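Xyloglucan-specific endo-beta-1,4-glucanase (Uncultured bacterium, PDB 4W88) hydrolyses internal beta-1,4-glucosidic linkages in the backbone of xyloglucan, a branched plant cell-wall polysaccharide, as a family GH5 glycoside hydrolase. Local coordinates at residues A[273-287]-A[326-338]. The protein carries 1 engineered substitution. Sequence-based numbering, arbitrary orientation.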
loop_
_atom_site.group_PDB
_atom_site.type_symbol
_atom_site.label_atom_id
_atom_site.label_comp_id
_atom_site.label_asym_id
_atom_site.label_seq_id
_atom_site.Cartn_x
_atom_site.Cartn_y
_atom_site.Cartn_z
ATOM N N GLY A 273 8.451 6.419 2.626
ATOM C CA GLY A 273 8.747 7.769 2.142
ATOM C C GLY A 273 9.201 8.646 3.305
ATOM O O GLY A 273 9.198 8.203 4.456
ATOM N N ALA A 274 9.633 9.884 3.013
ATOM C CA ALA A 274 10.066 10.819 4.032
ATOM C C ALA A 274 9.478 12.182 3.739
ATOM O O ALA A 274 9.555 12.651 2.649
ATOM C CB ALA A 274 11.579 10.866 3.984
ATOM N N GLN A 275 8.867 12.794 4.728
ATOM C CA GLN A 275 8.327 14.095 4.534
ATOM C C GLN A 275 9.465 15.093 4.296
ATOM O O GLN A 275 10.556 15.008 4.886
ATOM C CB GLN A 275 7.479 14.555 5.736
ATOM C CG GLN A 275 6.210 13.760 5.898
ATOM C CD GLN A 275 5.424 14.087 7.145
ATOM O OE1 GLN A 275 5.323 15.250 7.563
ATOM N NE2 GLN A 275 4.848 13.054 7.755
ATOM N N PHE A 276 9.208 15.966 3.342
ATOM C CA PHE A 276 10.151 16.998 2.954
ATOM C C PHE A 276 10.302 18.046 4.039
ATOM O O PHE A 276 9.323 18.701 4.402
ATOM C CB PHE A 276 9.829 17.706 1.616
ATOM C CG PHE A 276 10.894 18.674 1.199
ATOM C CD1 PHE A 276 12.174 18.175 0.851
ATOM C CD2 PHE A 276 10.657 20.037 1.111
ATOM C CE1 PHE A 276 13.207 19.030 0.494
ATOM C CE2 PHE A 276 11.691 20.901 0.702
ATOM C CZ PHE A 276 12.953 20.386 0.397
ATOM N N LYS A 277 11.523 18.185 4.549
ATOM C CA LYS A 277 11.820 19.106 5.686
ATOM C C LYS A 277 12.993 20.032 5.333
ATOM O O LYS A 277 13.904 20.233 6.135
ATOM C CB LYS A 277 12.202 18.283 6.927
ATOM C CG LYS A 277 11.187 17.295 7.482
ATOM C CD LYS A 277 11.798 16.376 8.519
ATOM C CE LYS A 277 10.726 15.407 9.016
ATOM N NZ LYS A 277 11.225 14.738 10.261
ATOM N N GLU A 278 12.964 20.538 4.075
ATOM C CA GLU A 278 14.007 21.427 3.512
ATOM C C GLU A 278 15.359 20.759 3.690
ATOM O O GLU A 278 16.349 21.396 4.090
ATOM C CB GLU A 278 13.982 22.831 4.089
ATOM C CG GLU A 278 12.601 23.380 4.087
ATOM C CD GLU A 278 12.405 24.607 3.423
ATOM O OE1 GLU A 278 12.016 24.476 2.249
ATOM O OE2 GLU A 278 12.611 25.645 4.113
ATOM N N ASN A 279 15.388 19.477 3.360
ATOM C CA ASN A 279 16.475 18.606 3.720
ATOM C C ASN A 279 16.757 17.600 2.608
ATOM O O ASN A 279 16.929 16.389 2.863
ATOM C CB ASN A 279 16.185 17.865 5.030
ATOM C CG ASN A 279 14.988 16.920 4.936
ATOM O OD1 ASN A 279 14.067 17.129 4.147
ATOM N ND2 ASN A 279 15.033 15.861 5.737
ATOM N N THR A 280 16.814 18.111 1.384
ATOM C CA THR A 280 17.001 17.274 0.217
ATOM C C THR A 280 18.146 16.291 0.343
ATOM O O THR A 280 18.006 15.086 0.092
ATOM C CB THR A 280 17.289 18.129 -0.997
ATOM O OG1 THR A 280 16.139 18.912 -1.283
ATOM C CG2 THR A 280 17.571 17.227 -2.214
ATOM N N GLU A 281 19.315 16.815 0.698
ATOM C CA GLU A 281 20.523 15.938 0.785
ATOM C C GLU A 281 20.372 14.828 1.844
ATOM O O GLU A 281 20.889 13.711 1.706
ATOM C CB GLU A 281 21.769 16.773 1.105
ATOM C CG GLU A 281 22.087 17.754 0.002
ATOM C CD GLU A 281 21.651 19.165 0.392
ATOM O OE1 GLU A 281 22.622 20.068 0.472
ATOM O OE2 GLU A 281 20.357 19.368 0.582
ATOM N N ASP A 282 19.688 15.145 2.953
ATOM C CA ASP A 282 19.444 14.132 3.965
ATOM C C ASP A 282 18.487 13.037 3.499
ATOM O O ASP A 282 18.716 11.848 3.749
ATOM C CB ASP A 282 18.880 14.787 5.247
ATOM C CG ASP A 282 19.813 15.806 5.800
ATOM O OD1 ASP A 282 20.801 15.385 6.426
ATOM O OD2 ASP A 282 19.607 17.011 5.587
ATOM N N ILE A 283 17.435 13.454 2.831
ATOM C CA ILE A 283 16.529 12.456 2.277
ATOM C C ILE A 283 17.230 11.563 1.235
ATOM O O ILE A 283 17.023 10.346 1.252
ATOM C CB ILE A 283 15.222 13.081 1.745
ATOM C CG1 ILE A 283 14.423 13.690 2.905
ATOM C CG2 ILE A 283 14.434 12.059 0.942
ATOM C CD1 ILE A 283 13.201 14.485 2.494
ATOM N N VAL A 284 18.019 12.161 0.320
ATOM C CA VAL A 284 18.816 11.341 -0.573
ATOM C C VAL A 284 19.659 10.297 0.154
ATOM O O VAL A 284 19.721 9.126 -0.280
ATOM C CB VAL A 284 19.653 12.236 -1.512
ATOM C CG1 VAL A 284 20.643 11.404 -2.354
ATOM C CG2 VAL A 284 18.690 13.077 -2.407
ATOM N N ARG A 285 20.370 10.696 1.218
ATOM C CA ARG A 285 21.140 9.740 1.995
ATOM C C ARG A 285 20.279 8.658 2.666
ATOM O O ARG A 285 20.637 7.462 2.676
ATOM C CB ARG A 285 21.977 10.474 3.054
ATOM C CG ARG A 285 23.132 11.278 2.459
ATOM C CD ARG A 285 24.146 11.692 3.531
ATOM N NE ARG A 285 23.603 12.837 4.270
ATOM C CZ ARG A 285 23.693 14.109 3.899
ATOM N NH1 ARG A 285 24.315 14.460 2.810
ATOM N NH2 ARG A 285 23.135 15.049 4.637
ATOM N N TRP A 286 19.132 9.054 3.187
ATOM C CA TRP A 286 18.234 8.099 3.821
ATOM C C TRP A 286 17.759 7.057 2.801
ATOM O O TRP A 286 17.726 5.864 3.102
ATOM C CB TRP A 286 17.035 8.831 4.427
ATOM C CG TRP A 286 15.984 7.903 4.939
ATOM C CD1 TRP A 286 15.980 7.187 6.111
ATOM C CD2 TRP A 286 14.791 7.554 4.251
ATOM N NE1 TRP A 286 14.857 6.407 6.186
ATOM C CE2 TRP A 286 14.100 6.631 5.051
ATOM C CE3 TRP A 286 14.248 7.938 3.029
ATOM C CZ2 TRP A 286 12.887 6.050 4.635
ATOM C CZ3 TRP A 286 13.071 7.374 2.621
ATOM C CH2 TRP A 286 12.390 6.456 3.420
ATOM N N ILE A 287 17.424 7.499 1.584
ATOM C CA ILE A 287 16.946 6.548 0.533
ATOM C C ILE A 287 18.027 5.532 0.214
ATOM O O ILE A 287 17.765 4.346 0.115
ATOM C CB ILE A 287 16.499 7.286 -0.767
ATOM C CG1 ILE A 287 15.273 8.229 -0.498
ATOM C CG2 ILE A 287 16.385 6.374 -1.946
ATOM C CD1 ILE A 287 14.901 9.227 -1.577
ATOM N N TRP A 326 8.259 17.249 -11.421
ATOM C CA TRP A 326 8.564 16.727 -10.137
ATOM C C TRP A 326 8.940 17.856 -9.182
ATOM O O TRP A 326 9.704 18.784 -9.558
ATOM C CB TRP A 326 9.624 15.620 -10.246
ATOM C CG TRP A 326 9.143 14.489 -11.077
ATOM C CD1 TRP A 326 9.247 14.380 -12.431
ATOM C CD2 TRP A 326 8.438 13.324 -10.625
ATOM N NE1 TRP A 326 8.666 13.192 -12.863
ATOM C CE2 TRP A 326 8.107 12.562 -11.773
ATOM C CE3 TRP A 326 8.000 12.854 -9.365
ATOM C CZ2 TRP A 326 7.411 11.325 -11.677
ATOM C CZ3 TRP A 326 7.335 11.641 -9.284
ATOM C CH2 TRP A 326 7.006 10.912 -10.419
ATOM N N TYR A 327 8.420 17.798 -7.958
ATOM C CA TYR A 327 8.759 18.835 -6.958
ATOM C C TYR A 327 10.247 18.908 -6.594
ATOM O O TYR A 327 10.776 19.971 -6.249
ATOM C CB TYR A 327 8.026 18.595 -5.662
ATOM C CG TYR A 327 6.533 18.836 -5.684
ATOM C CD1 TYR A 327 6.025 20.128 -5.834
ATOM C CD2 TYR A 327 5.615 17.759 -5.565
ATOM C CE1 TYR A 327 4.652 20.339 -5.884
ATOM C CE2 TYR A 327 4.233 17.993 -5.573
ATOM C CZ TYR A 327 3.782 19.256 -5.749
ATOM O OH TYR A 327 2.455 19.516 -5.759
ATOM N N ASN A 328 10.900 17.748 -6.599
ATOM C CA ASN A 328 12.278 17.641 -6.123
ATOM C C ASN A 328 13.016 16.576 -6.908
ATOM O O ASN A 328 12.877 15.405 -6.615
ATOM C CB ASN A 328 12.297 17.394 -4.608
ATOM C CG ASN A 328 13.670 17.517 -4.036
ATOM O OD1 ASN A 328 14.657 17.041 -4.603
ATOM N ND2 ASN A 328 13.762 18.204 -2.918
ATOM N N ASP A 329 13.723 16.969 -7.964
ATOM C CA ASP A 329 14.256 15.957 -8.867
ATOM C C ASP A 329 15.406 15.177 -8.228
ATOM O O ASP A 329 15.657 14.029 -8.594
ATOM C CB ASP A 329 14.765 16.583 -10.170
ATOM C CG ASP A 329 13.672 16.839 -11.160
ATOM O OD1 ASP A 329 12.823 15.973 -11.391
ATOM O OD2 ASP A 329 13.673 17.950 -11.662
ATOM N N ASP A 330 16.095 15.763 -7.243
ATOM C CA ASP A 330 17.177 15.014 -6.558
ATOM C C ASP A 330 16.649 13.836 -5.713
ATOM O O ASP A 330 17.207 12.727 -5.713
ATOM C CB ASP A 330 17.983 15.949 -5.669
ATOM C CG ASP A 330 18.901 16.883 -6.441
ATOM O OD1 ASP A 330 19.073 16.759 -7.653
ATOM O OD2 ASP A 330 19.517 17.711 -5.801
ATOM N N ILE A 331 15.579 14.088 -4.947
ATOM C CA ILE A 331 14.898 13.010 -4.228
ATOM C C ILE A 331 14.391 11.921 -5.165
ATOM O O ILE A 331 14.629 10.702 -4.965
ATOM C CB ILE A 331 13.749 13.557 -3.346
ATOM C CG1 ILE A 331 14.344 14.420 -2.213
ATOM C CG2 ILE A 331 12.893 12.438 -2.760
ATOM C CD1 ILE A 331 13.361 15.125 -1.319
ATOM N N VAL A 332 13.748 12.354 -6.229
ATOM C CA VAL A 332 13.174 11.406 -7.187
ATOM C C VAL A 332 14.230 10.545 -7.859
ATOM O O VAL A 332 14.051 9.314 -7.966
ATOM C CB VAL A 332 12.209 12.099 -8.134
ATOM C CG1 VAL A 332 11.716 11.162 -9.237
ATOM C CG2 VAL A 332 11.034 12.614 -7.347
ATOM N N ASP A 333 15.357 11.192 -8.252
ATOM C CA ASP A 333 16.450 10.482 -8.892
ATOM C C ASP A 333 16.947 9.353 -7.925
ATOM O O ASP A 333 17.249 8.227 -8.340
ATOM C CB ASP A 333 17.621 11.424 -9.116
ATOM C CG ASP A 333 17.492 12.341 -10.335
ATOM O OD1 ASP A 333 16.556 12.217 -11.119
ATOM O OD2 ASP A 333 18.327 13.281 -10.471
ATOM N N ALA A 334 17.076 9.681 -6.624
ATOM C CA ALA A 334 17.590 8.677 -5.685
ATOM C C ALA A 334 16.683 7.425 -5.615
ATOM O O ALA A 334 17.111 6.265 -5.495
ATOM C CB ALA A 334 17.717 9.303 -4.316
ATOM N N TYR A 335 15.385 7.661 -5.772
ATOM C CA TYR A 335 14.429 6.546 -5.776
ATOM C C TYR A 335 14.528 5.748 -7.065
ATOM O O TYR A 335 14.751 4.553 -7.042
ATOM C CB TYR A 335 12.989 7.063 -5.652
ATOM C CG TYR A 335 12.533 7.426 -4.218
ATOM C CD1 TYR A 335 12.715 6.536 -3.156
ATOM C CD2 TYR A 335 11.850 8.641 -3.961
ATOM C CE1 TYR A 335 12.303 6.860 -1.878
ATOM C CE2 TYR A 335 11.415 8.963 -2.667
ATOM C CZ TYR A 335 11.603 8.051 -1.644
ATOM O OH TYR A 335 11.200 8.329 -0.347
ATOM N N VAL A 336 14.337 6.425 -8.185
ATOM C CA VAL A 336 14.257 5.667 -9.411
ATOM C C VAL A 336 15.590 4.998 -9.840
ATOM O O VAL A 336 15.583 4.011 -10.618
ATOM C CB VAL A 336 13.609 6.465 -10.555
ATOM C CG1 VAL A 336 12.193 6.917 -10.190
ATOM C CG2 VAL A 336 14.394 7.693 -10.928
ATOM N N ASN A 337 16.702 5.583 -9.386
ATOM C CA ASN A 337 17.994 5.066 -9.712
ATOM C C ASN A 337 18.578 4.235 -8.615
ATOM O O ASN A 337 19.774 3.954 -8.593
ATOM C CB ASN A 337 18.973 6.188 -10.099
ATOM C CG ASN A 337 18.501 6.985 -11.292
ATOM O OD1 ASN A 337 18.541 8.173 -11.308
ATOM N ND2 ASN A 337 18.166 6.329 -12.299
ATOM N N HIS A 338 17.744 3.791 -7.711
ATOM C CA HIS A 338 18.226 3.091 -6.535
ATOM C C HIS A 338 19.117 1.917 -6.854
ATOM O O HIS A 338 19.998 1.589 -6.087
ATOM C CB HIS A 338 17.053 2.668 -5.648
ATOM C CG HIS A 338 16.256 1.533 -6.191
ATOM N ND1 HIS A 338 16.498 0.229 -5.826
ATOM C CD2 HIS A 338 15.247 1.491 -7.093
ATOM C CE1 HIS A 338 15.639 -0.567 -6.427
ATOM N NE2 HIS A 338 14.889 0.174 -7.233
HETATM O O HOH W 1 9.739 10.505 0.039
#
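Tyr-335 OH and the backbone N of Ala-274 are joined through water 1, which lies 2.6 Å from the hydroxyl, near the plane of the ring, and accepts from Ala-274 N at 3.0 Å. The same hydroxyl meets the edge of the Trp-286 indole at CZ3, while the indole NE1 bonds to Thr-226 O. One direct hydrogen bond links the segments: Asn-328 ND2 donates to Thr-280 OG1 over 3.0 Å, nearly straight at 164° and with the acceptor in the amide plane. Asn-328 serves both helices, for its OD1 also accepts from Ile-331 N (3.1 Å) as the N-cap of helix 329-336, the donor standing above the carbonyl plane. With CG anti to the backbone N (chi1 -170°), the amide reaches across to Thr-280 while still capping its own helix. A leucine in its place would probably leave Ile-331 N without its cap and Thr-280 OG1 without this donor.

Farther along, Ile-287 sets CD1 over one face of Tyr-335, 3.5 Å from the ring centroid, a well-centred CH-pi contact. That methyl also touches Ala-334 CB, at 3.9 Å. Ile-331 CD1 meets both Ile-283 CD1 and Phe-276 CD1, each 3.9 Å away, extending the apolar seam to the loop.

The axes of helix segments 280-287 and 329-336 run almost parallel, 6° apart, with a closest approach of 9.1 Å, as neighbouring outer helices do in a TIM barrel. Helix 280-295 follows barrel strand 267-272, and helix 329-336 comes after the last strand, 300-305; beyond it, Arg-53 of helix 44-53 forms salt bridges with Asp-329 and Asp-333.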